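Local structure of transcriptional regulator containing CBS domains (Streptococcus pneumoniae, 6UOF) at residues Ile2-Val5 with Glu6-Tyr9; Arg10-Glu14 with Tyr15-Arg19; Glu20-Thr23 with Val24-Leu28; Pro99-Arg102 with Ser103-Leu107. The protein is a transcriptional regulator, represented here by its CBS-domain pair, that probably senses small molecules, perhaps adenine nucleotides as in some other CBS proteins, to control transcription. All coordinates share one frame; numbering follows the deposited sequence. Where two conformers were deposited one is given.

Contact 1 of 4, residues Ile2-Val5 with Glu6-Tyr9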
loop_
_atom_site.group_PDB
_atom_site.type_symbol
_atom_site.label_atom_id
_atom_site.label_comp_id
_atom_site.label_asym_id
_atom_site.label_seq_id
_atom_site.Cartn_x
_atom_site.Cartn_y
_atom_site.Cartn_z
ATOM N N ILE A 2 -12.200 6.988 -19.217
ATOM C CA ILE A 2 -11.322 5.882 -19.696
ATOM C C ILE A 2 -10.125 5.685 -18.753
ATOM O O ILE A 2 -9.591 4.572 -18.762
ATOM C CB ILE A 2 -10.850 6.121 -21.146
ATOM C CG1 ILE A 2 -10.076 7.435 -21.297
ATOM C CG2 ILE A 2 -12.020 6.041 -22.116
ATOM C CD1 ILE A 2 -9.449 7.628 -22.664
ATOM N N LEU A 3 -9.713 6.690 -17.966
ATOM C CA LEU A 3 -8.457 6.509 -17.183
ATOM C C LEU A 3 -8.736 5.665 -15.934
ATOM O O LEU A 3 -9.464 6.126 -15.035
ATOM C CB LEU A 3 -7.822 7.856 -16.832
ATOM C CG LEU A 3 -6.451 7.752 -16.164
ATOM C CD1 LEU A 3 -5.454 7.023 -17.049
ATOM C CD2 LEU A 3 -5.919 9.121 -15.798
ATOM N N THR A 4 -8.149 4.466 -15.899
ATOM C CA THR A 4 -8.346 3.514 -14.779
ATOM C C THR A 4 -7.032 3.243 -14.033
ATOM O O THR A 4 -5.960 3.593 -14.533
ATOM C CB THR A 4 -8.907 2.198 -15.325
ATOM O OG1 THR A 4 -7.906 1.718 -16.218
ATOM C CG2 THR A 4 -10.233 2.351 -16.040
ATOM N N VAL A 5 -7.148 2.600 -12.870
ATOM C CA VAL A 5 -5.989 2.184 -12.038
ATOM C C VAL A 5 -5.007 1.328 -12.848
ATOM O O VAL A 5 -3.792 1.482 -12.679
ATOM C CB VAL A 5 -6.515 1.450 -10.795
ATOM C CG1 VAL A 5 -5.431 0.679 -10.070
ATOM C CG2 VAL A 5 -7.224 2.425 -9.856
ATOM N N GLU A 6 -5.524 0.449 -13.700
ATOM C CA GLU A 6 -4.647 -0.444 -14.490
ATOM C C GLU A 6 -3.530 0.339 -15.203
ATOM O O GLU A 6 -2.393 -0.155 -15.258
ATOM C CB GLU A 6 -5.526 -1.184 -15.499
ATOM C CG GLU A 6 -4.822 -2.319 -16.214
ATOM C CD GLU A 6 -5.732 -3.183 -17.067
ATOM O OE1 GLU A 6 -6.843 -2.730 -17.424
ATOM O OE2 GLU A 6 -5.321 -4.312 -17.383
ATOM N N LYS A 7 -3.842 1.528 -15.702
ATOM C CA LYS A 7 -2.879 2.303 -16.521
ATOM C C LYS A 7 -1.779 2.962 -15.675
ATOM O O LYS A 7 -0.715 3.237 -16.232
ATOM C CB LYS A 7 -3.664 3.327 -17.349
ATOM C CG LYS A 7 -4.715 2.718 -18.278
ATOM C CD LYS A 7 -5.444 3.701 -19.171
ATOM C CE LYS A 7 -6.526 3.054 -20.013
ATOM N NZ LYS A 7 -7.227 4.052 -20.857
ATOM N N LEU A 8 -2.026 3.165 -14.372
ATOM C CA LEU A 8 -1.142 3.961 -13.470
ATOM C C LEU A 8 -0.510 3.162 -12.333
ATOM O O LEU A 8 0.453 3.673 -11.737
ATOM C CB LEU A 8 -1.990 5.069 -12.838
ATOM C CG LEU A 8 -2.190 6.324 -13.675
ATOM C CD1 LEU A 8 -3.217 7.241 -13.026
ATOM C CD2 LEU A 8 -0.870 7.045 -13.836
ATOM N N TYR A 9 -0.987 1.954 -12.064
ATOM C CA TYR A 9 -0.544 1.301 -10.810
ATOM C C TYR A 9 0.880 0.753 -10.936
ATOM O O TYR A 9 1.401 0.563 -12.053
ATOM C CB TYR A 9 -1.550 0.237 -10.357
ATOM C CG TYR A 9 -1.309 -1.150 -10.883
ATOM C CD1 TYR A 9 -1.578 -1.470 -12.202
ATOM C CD2 TYR A 9 -0.816 -2.151 -10.056
ATOM C CE1 TYR A 9 -1.364 -2.751 -12.680
ATOM C CE2 TYR A 9 -0.575 -3.427 -10.527
ATOM C CZ TYR A 9 -0.855 -3.727 -11.844
ATOM O OH TYR A 9 -0.643 -4.993 -12.311
#
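This is a local contact round a short helical turn near the N terminus, at the surface of the CBS pair, in which K7 reaches back along the chain that leads into it. K7 has its CG anti to the carbonyl carbon (chi1 -59°), and its remaining torsions are all extended, which carries the ammonium group alongside the preceding residues to I2. There K7 NZ is hydrogen-bonded to I2 O at 3.2 Å, approaching from above the carbonyl plane rather than within it. On the way the aliphatic part of the lysine passes one branch of L3, with K7 CD 3.9 Å from L3 CD1.

The backbone supplies the turn itself. K7 N donates to T4 O at 3.2 Å, and L8 N to V5 O at 3.0 Å; a weak bond from Y9 N also ends on V5 O. These bonds belong to the weakly bonded helix 5-8, which lies ahead of strand 10-11 and is packed against elements of the second CBS motif. V5 is buried among V77, T81, I83, V86, V100 and V111, while L3 leans on I83 of helix 83-93. At the far end of the turn V5 CG1 meets Y9 CB at 3.9 Å, the two side chains crossing at about a right angle. The ring of Y9 presents its edge to V5 O and E6 O, and its side chain continues the apolar layer onto L79, V100, L108 and V111.

Contact 2 of 4, residues Arg10-Glu14 with Tyr15-Arg19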
loop_
_atom_site.group_PDB
_atom_site.type_symbol
_atom_site.label_atom_id
_atom_site.label_comp_id
_atom_site.label_asym_id
_atom_site.label_seq_id
_atom_site.Cartn_x
_atom_site.Cartn_y
_atom_site.Cartn_z
ATOM N N ARG A 10 1.507 0.562 -9.783
ATOM C CA ARG A 10 2.869 -0.003 -9.661
ATOM C C ARG A 10 2.791 -1.408 -9.083
ATOM O O ARG A 10 2.307 -1.587 -7.966
ATOM C CB ARG A 10 3.700 0.877 -8.730
ATOM C CG ARG A 10 3.859 2.293 -9.254
ATOM C CD ARG A 10 4.596 3.188 -8.284
ATOM N NE ARG A 10 4.786 4.532 -8.822
ATOM C CZ ARG A 10 5.947 5.040 -9.217
ATOM N NH1 ARG A 10 7.075 4.375 -9.021
ATOM N NH2 ARG A 10 5.978 6.216 -9.819
ATOM N N PRO A 11 3.221 -2.448 -9.828
ATOM C CA PRO A 11 3.227 -3.809 -9.294
ATOM C C PRO A 11 3.962 -3.897 -7.954
ATOM O O PRO A 11 4.911 -3.162 -7.727
ATOM C CB PRO A 11 3.934 -4.601 -10.397
ATOM C CG PRO A 11 3.521 -3.886 -11.650
ATOM C CD PRO A 11 3.565 -2.420 -11.262
ATOM N N SER A 12 3.553 -4.853 -7.110
ATOM C CA SER A 12 4.077 -4.934 -5.719
ATOM C C SER A 12 5.600 -5.104 -5.655
ATOM O O SER A 12 6.209 -4.571 -4.721
ATOM C CB SER A 12 3.375 -6.028 -4.956
ATOM O OG SER A 12 3.587 -7.289 -5.574
ATOM N N HIS A 13 6.209 -5.852 -6.577
ATOM C CA HIS A 13 7.687 -6.011 -6.490
ATOM C C HIS A 13 8.429 -4.716 -6.836
ATOM O O HIS A 13 9.584 -4.577 -6.390
ATOM C CB HIS A 13 8.156 -7.157 -7.373
ATOM C CG HIS A 13 7.785 -6.958 -8.794
ATOM N ND1 HIS A 13 6.581 -7.406 -9.306
ATOM C CD2 HIS A 13 8.436 -6.350 -9.812
ATOM C CE1 HIS A 13 6.518 -7.090 -10.587
ATOM N NE2 HIS A 13 7.638 -6.440 -10.917
ATOM N N GLU A 14 7.804 -3.814 -7.604
ATOM C CA GLU A 14 8.463 -2.538 -7.985
ATOM C C GLU A 14 8.360 -1.557 -6.818
ATOM O O GLU A 14 9.391 -0.974 -6.428
ATOM C CB GLU A 14 7.778 -1.875 -9.181
ATOM C CG GLU A 14 7.798 -2.676 -10.463
ATOM C CD GLU A 14 7.103 -1.968 -11.620
ATOM O OE1 GLU A 14 6.755 -0.765 -11.475
ATOM O OE2 GLU A 14 6.883 -2.618 -12.657
ATOM N N TYR A 15 7.147 -1.397 -6.283
ATOM C CA TYR A 15 6.873 -0.392 -5.228
ATOM C C TYR A 15 7.332 -0.865 -3.845
ATOM O O TYR A 15 7.916 -0.074 -3.060
ATOM C CB TYR A 15 5.381 -0.075 -5.196
ATOM C CG TYR A 15 5.058 0.922 -4.121
ATOM C CD1 TYR A 15 5.226 2.275 -4.328
ATOM C CD2 TYR A 15 4.644 0.498 -2.866
ATOM C CE1 TYR A 15 4.973 3.196 -3.327
ATOM C CE2 TYR A 15 4.371 1.411 -1.855
ATOM C CZ TYR A 15 4.537 2.765 -2.085
ATOM O OH TYR A 15 4.289 3.677 -1.093
ATOM N N GLY A 16 7.086 -2.134 -3.552
ATOM C CA GLY A 16 7.402 -2.697 -2.227
ATOM C C GLY A 16 6.170 -3.225 -1.518
ATOM O O GLY A 16 5.075 -2.663 -1.657
ATOM N N PHE A 17 6.372 -4.261 -0.727
ATOM C CA PHE A 17 5.278 -4.789 0.110
ATOM C C PHE A 17 5.919 -5.493 1.293
ATOM O O PHE A 17 7.098 -5.865 1.240
ATOM C CB PHE A 17 4.369 -5.754 -0.654
ATOM C CG PHE A 17 5.048 -7.050 -1.011
ATOM C CD1 PHE A 17 5.877 -7.154 -2.121
ATOM C CD2 PHE A 17 4.857 -8.175 -0.223
ATOM C CE1 PHE A 17 6.512 -8.350 -2.417
ATOM C CE2 PHE A 17 5.491 -9.373 -0.524
ATOM C CZ PHE A 17 6.317 -9.453 -1.619
ATOM N N LEU A 18 5.129 -5.648 2.349
ATOM C CA LEU A 18 5.588 -6.420 3.528
ATOM C C LEU A 18 4.649 -7.585 3.804
ATOM O O LEU A 18 3.508 -7.563 3.353
ATOM C CB LEU A 18 5.664 -5.498 4.742
ATOM C CG LEU A 18 6.922 -4.631 4.741
ATOM C CD1 LEU A 18 6.695 -3.303 5.400
ATOM C CD2 LEU A 18 8.106 -5.354 5.353
ATOM N N ARG A 19 5.201 -8.600 4.446
ATOM C CA ARG A 19 4.394 -9.752 4.906
ATOM C C ARG A 19 4.063 -9.513 6.379
ATOM O O ARG A 19 4.890 -8.879 7.099
ATOM C CB ARG A 19 5.149 -11.054 4.664
ATOM C CG ARG A 19 5.354 -11.322 3.178
ATOM C CD ARG A 19 5.947 -12.691 2.876
ATOM N NE ARG A 19 5.873 -13.075 1.445
ATOM C CZ ARG A 19 6.836 -12.922 0.551
ATOM N NH1 ARG A 19 6.612 -13.245 -0.710
ATOM N NH2 ARG A 19 8.008 -12.422 0.900
#
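P11 O receives two backbone donors, E14 N from within the turn and Y15 N at 3.2 Å, the latter almost in line with the carbonyl bond. One residue on, G16 N donates to S12 O at 2.8 Å, tilted 31° from the carbonyl plane. The same oxygen lies at the edge of the F17 ring, near its plane, with F17 CD1 3.7 Å from S12 O and 3.9 Å from S12 CB. F17 CG sits between its own backbone N and carbonyl carbon (chi1 68°), which brings the CD1 edge of the ring back to S12. At the start of the turn the side chains of R10 and Y15 cross at about a right angle, CB to CB at 4.0 Å.

P11 is the N-cap of the short helix 12-15, and G16, with positive phi, ends it; this single turn links strand 10-11, paired with the second CBS motif, to strand 18-19 in the sheet of the first. Farther out, in the conformer given, R10 NE forms a salt bridge with D115, and Y15 OH is hydrogen-bonded to R38 O. Y15 also packs on V110 and T112. Beyond the turn, F17 points its CE2 edge at the face of the R19 guanidinium, CE2 standing 3.9 Å above that plane over its centre.

Contact 3 of 4, residues Glu20-Thr23 with Val24-Leu28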
loop_
_atom_site.group_PDB
_atom_site.type_symbol
_atom_site.label_atom_id
_atom_site.label_comp_id
_atom_site.label_asym_id
_atom_site.label_seq_id
_atom_site.Cartn_x
_atom_site.Cartn_y
_atom_site.Cartn_z
ATOM N N GLU A 20 2.919 -10.012 6.831
ATOM C CA GLU A 20 2.522 -9.695 8.226
ATOM C C GLU A 20 3.509 -10.344 9.207
ATOM O O GLU A 20 3.581 -9.863 10.363
ATOM C CB GLU A 20 1.044 -10.004 8.424
ATOM C CG GLU A 20 0.773 -11.468 8.508
ATOM C CD GLU A 20 -0.646 -11.886 8.852
ATOM O OE1 GLU A 20 -1.519 -11.021 9.010
ATOM O OE2 GLU A 20 -0.857 -13.084 8.981
ATOM N N THR A 21 4.261 -11.363 8.770
ATOM C CA THR A 21 5.287 -12.075 9.580
ATOM C C THR A 21 6.681 -11.453 9.410
ATOM O O THR A 21 7.611 -11.924 10.085
ATOM C CB THR A 21 5.273 -13.574 9.278
ATOM O OG1 THR A 21 5.286 -13.697 7.854
ATOM C CG2 THR A 21 4.058 -14.258 9.861
ATOM N N ASP A 22 6.828 -10.469 8.521
ATOM C CA ASP A 22 8.081 -9.675 8.491
ATOM C C ASP A 22 8.150 -8.849 9.787
ATOM O O ASP A 22 7.147 -8.796 10.537
ATOM C CB ASP A 22 8.144 -8.771 7.253
ATOM C CG ASP A 22 8.383 -9.489 5.923
ATOM O OD1 ASP A 22 9.049 -10.530 5.935
ATOM O OD2 ASP A 22 7.927 -8.966 4.879
ATOM N N THR A 23 9.285 -8.207 10.037
ATOM C CA THR A 23 9.497 -7.424 11.278
ATOM C C THR A 23 9.623 -5.934 10.964
ATOM O O THR A 23 9.754 -5.529 9.793
ATOM C CB THR A 23 10.749 -7.928 12.001
ATOM O OG1 THR A 23 11.850 -7.597 11.154
ATOM C CG2 THR A 23 10.701 -9.408 12.316
ATOM N N VAL A 24 9.599 -5.145 12.030
ATOM C CA VAL A 24 9.788 -3.675 11.895
ATOM C C VAL A 24 11.172 -3.415 11.277
ATOM O O VAL A 24 11.262 -2.521 10.412
ATOM C CB VAL A 24 9.587 -2.992 13.257
ATOM C CG1 VAL A 24 10.162 -1.581 13.293
ATOM C CG2 VAL A 24 8.114 -2.990 13.631
ATOM N N LYS A 25 12.178 -4.226 11.617
ATOM C CA LYS A 25 13.532 -4.096 11.001
ATOM C C LYS A 25 13.398 -4.255 9.482
ATOM O O LYS A 25 14.021 -3.479 8.730
ATOM C CB LYS A 25 14.507 -5.152 11.534
ATOM C CG LYS A 25 15.875 -5.159 10.854
ATOM C CD LYS A 25 16.766 -6.320 11.252
ATOM C CE LYS A 25 18.017 -6.441 10.402
ATOM N NZ LYS A 25 17.695 -6.764 8.992
ATOM N N ASP A 26 12.632 -5.249 9.038
ATOM C CA ASP A 26 12.434 -5.463 7.580
ATOM C C ASP A 26 11.770 -4.231 6.958
ATOM O O ASP A 26 12.163 -3.850 5.839
ATOM C CB ASP A 26 11.594 -6.711 7.312
ATOM C CG ASP A 26 12.243 -8.003 7.770
ATOM O OD1 ASP A 26 13.469 -8.116 7.654
ATOM O OD2 ASP A 26 11.507 -8.872 8.259
ATOM N N TYR A 27 10.805 -3.626 7.651
ATOM C CA TYR A 27 10.127 -2.399 7.146
ATOM C C TYR A 27 11.149 -1.261 7.011
ATOM O O TYR A 27 11.229 -0.628 5.931
ATOM C CB TYR A 27 8.983 -1.993 8.076
ATOM C CG TYR A 27 8.517 -0.576 7.876
ATOM C CD1 TYR A 27 7.659 -0.229 6.846
ATOM C CD2 TYR A 27 9.015 0.436 8.672
ATOM C CE1 TYR A 27 7.249 1.080 6.650
ATOM C CE2 TYR A 27 8.641 1.753 8.468
ATOM C CZ TYR A 27 7.781 2.078 7.442
ATOM O OH TYR A 27 7.396 3.372 7.234
ATOM N N LEU A 28 11.942 -1.020 8.054
ATOM C CA LEU A 28 12.937 0.088 8.009
ATOM C C LEU A 28 13.939 -0.148 6.873
ATOM O O LEU A 28 14.314 0.835 6.199
ATOM C CB LEU A 28 13.627 0.224 9.369
ATOM C CG LEU A 28 12.711 0.640 10.522
ATOM C CD1 LEU A 28 13.461 0.639 11.847
ATOM C CD2 LEU A 28 12.089 2.009 10.267
HETATM O O HOH W 1 11.828 -10.643 5.787
#
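D26 OD2 is gripped from several directions at the start of helix 24-34. T23 N donates to it at 2.9 Å in a nearly straight bond, meeting the anti side of the carboxylate, 33° out of its plane. A water gives it a further, weak bond while also donating to D22 OD1 at 2.8 Å. In return D26 N donates to T23 OG1 at 3.3 Å, the hydroxyl being set between its own backbone N and carbonyl carbon (chi1 67°), where it faces the first turn.

These reciprocal bonds form a capping box, with T23 as the N-cap, at the point where the loop after strand 18-19 enters the first long helix of the CBS motif. The helix then continues with Y27 N donating to T23 O at 3.1 Å, in the carbonyl plane. D22 and D26 bring like charges within 3.8 Å (OD1 to OD2), their carboxylate planes 78° apart; the shared water and the helix N terminus probably ease the repulsion. D22 OD2 takes a bond from R19 N, tying the loop to the strand before it. K25 passes its CB by T23 OG1 and pairs its ammonium with D29, while Y27 is buried against F39, V52, M54 and I66, its hydroxyl bonded to S37 O.

Contact 4 of 4, residues Pro99-Arg102 with Ser103-Leu107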
loop_
_atom_site.group_PDB
_atom_site.type_symbol
_atom_site.label_atom_id
_atom_site.label_comp_id
_atom_site.label_asym_id
_atom_site.label_seq_id
_atom_site.Cartn_x
_atom_site.Cartn_y
_atom_site.Cartn_z
ATOM N N PRO A 99 -3.655 0.490 -1.894
ATOM C CA PRO A 99 -3.411 -0.834 -2.452
ATOM C C PRO A 99 -4.390 -1.204 -3.571
ATOM O O PRO A 99 -5.557 -0.844 -3.531
ATOM C CB PRO A 99 -3.609 -1.776 -1.262
ATOM C CG PRO A 99 -3.490 -0.887 -0.044
ATOM C CD PRO A 99 -4.099 0.427 -0.486
ATOM N N VAL A 100 -3.860 -1.933 -4.558
ATOM C CA VAL A 100 -4.653 -2.447 -5.704
ATOM C C VAL A 100 -4.803 -3.950 -5.489
ATOM O O VAL A 100 -3.771 -4.611 -5.314
ATOM C CB VAL A 100 -3.965 -2.130 -7.044
ATOM C CG1 VAL A 100 -4.780 -2.631 -8.225
ATOM C CG2 VAL A 100 -3.677 -0.637 -7.182
ATOM N N VAL A 101 -6.037 -4.448 -5.557
ATOM C CA VAL A 101 -6.291 -5.884 -5.262
ATOM C C VAL A 101 -7.174 -6.512 -6.333
ATOM O O VAL A 101 -7.930 -5.818 -7.024
ATOM C CB VAL A 101 -6.953 -6.054 -3.877
ATOM C CG1 VAL A 101 -6.046 -5.573 -2.761
ATOM C CG2 VAL A 101 -8.326 -5.413 -3.798
ATOM N N ARG A 102 -7.062 -7.832 -6.411
ATOM C CA ARG A 102 -8.011 -8.644 -7.205
ATOM C C ARG A 102 -9.345 -8.719 -6.446
ATOM O O ARG A 102 -9.413 -8.303 -5.277
ATOM C CB ARG A 102 -7.456 -10.058 -7.382
ATOM C CG ARG A 102 -6.108 -10.130 -8.079
ATOM C CD ARG A 102 -5.770 -11.591 -8.366
ATOM N NE ARG A 102 -4.489 -11.751 -9.031
ATOM C CZ ARG A 102 -3.302 -11.802 -8.430
ATOM N NH1 ARG A 102 -3.201 -11.695 -7.116
ATOM N NH2 ARG A 102 -2.208 -11.959 -9.162
ATOM N N SER A 103 -10.377 -9.257 -7.096
ATOM C CA SER A 103 -11.718 -9.444 -6.476
ATOM C C SER A 103 -11.599 -10.242 -5.166
ATOM O O SER A 103 -12.371 -9.951 -4.225
ATOM C CB SER A 103 -12.657 -10.094 -7.467
ATOM O OG SER A 103 -13.932 -10.388 -6.898
ATOM N N ASN A 104 -10.639 -11.170 -5.083
ATOM C CA ASN A 104 -10.460 -11.995 -3.856
ATOM C C ASN A 104 -9.580 -11.295 -2.810
ATOM O O ASN A 104 -9.168 -11.945 -1.842
ATOM C CB ASN A 104 -9.894 -13.376 -4.175
ATOM C CG ASN A 104 -8.463 -13.352 -4.655
ATOM O OD1 ASN A 104 -7.883 -12.291 -4.837
ATOM N ND2 ASN A 104 -7.891 -14.535 -4.849
ATOM N N GLN A 105 -9.312 -10.000 -2.999
ATOM C CA GLN A 105 -8.568 -9.143 -2.036
ATOM C C GLN A 105 -7.075 -9.474 -1.972
ATOM O O GLN A 105 -6.388 -8.946 -1.084
ATOM C CB GLN A 105 -9.240 -9.150 -0.658
ATOM C CG GLN A 105 -10.744 -8.913 -0.728
ATOM C CD GLN A 105 -11.076 -7.587 -1.364
ATOM O OE1 GLN A 105 -10.805 -6.534 -0.798
ATOM N NE2 GLN A 105 -11.687 -7.618 -2.538
ATOM N N THR A 106 -6.544 -10.245 -2.927
ATOM C CA THR A 106 -5.074 -10.475 -2.965
ATOM C C THR A 106 -4.376 -9.288 -3.649
ATOM O O THR A 106 -4.979 -8.608 -4.529
ATOM C CB THR A 106 -4.715 -11.806 -3.642
ATOM O OG1 THR A 106 -5.223 -11.802 -4.980
ATOM C CG2 THR A 106 -5.241 -12.999 -2.868
ATOM N N LEU A 107 -3.144 -9.028 -3.226
ATOM C CA LEU A 107 -2.396 -7.822 -3.669
ATOM C C LEU A 107 -1.879 -7.911 -5.111
ATOM O O LEU A 107 -1.207 -8.893 -5.454
ATOM C CB LEU A 107 -1.214 -7.602 -2.723
ATOM C CG LEU A 107 -0.402 -6.328 -2.970
ATOM C CD1 LEU A 107 -1.235 -5.082 -2.708
ATOM C CD2 LEU A 107 0.842 -6.320 -2.112
HETATM O O HOH W 2 -0.971 -11.683 -4.955
#
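The extended side chain of R102 brings the edge of its guanidinium to the hydroxyl of T106, with NH1 donating to OG1 at 2.9 Å and the oxygen only 9° out of the guanidinium plane. The turn is the hairpin connection between strands 97-101 and 107-112 of the second CBS motif, a type I beta turn from R102 to Q105 closed by Q105 N to R102 O at 2.8 Å. R102 N donates in addition to T106 O, in the carbonyl plane, and V101 pairs with L107 as an antiparallel non-hydrogen-bonded pair.

N104 OD1 takes two donors from one residue, T106 N at 3.1 Å, which makes an Asx turn, and T106 OG1 at 2.7 Å. T106 OG1 thus donates to N104 OD1 while accepting from R102 NH1, which uses the hydroxyl in both senses. The side chains of R102 and N104 run side by side, with the guanidinium and amide planes nearly perpendicular. Outside the turn V101 and L107 both pack on V48 of the first motif, and Q105 pairs with V48 through the backbone. Q105 bends at chi2 (-60°), bringing NE2 to S103 O at 3.0 Å. A water accepts from R102 NH1 and donates to L107 O at 2.8 Å.

From the N terminus the contacts follow in series, none nested in or crossing another. Contact 1 closes the first turn, and contact 2 follows directly, its single helical turn leading from the sheet of the second CBS motif to that of the first. Contact 3 then caps helix 24-34, about 30 Å from contact 1 between centres and on the opposite side of the chain's centre; L18 of contact 2 packs on Y27 of contact 3. Contact 4, much later in sequence, closes the hairpin between strands 97-101 and 107-112. It meets both early turns: V100 lies against V5 and Y9 of contact 1, and L107 against S12 and F17 of contact 2.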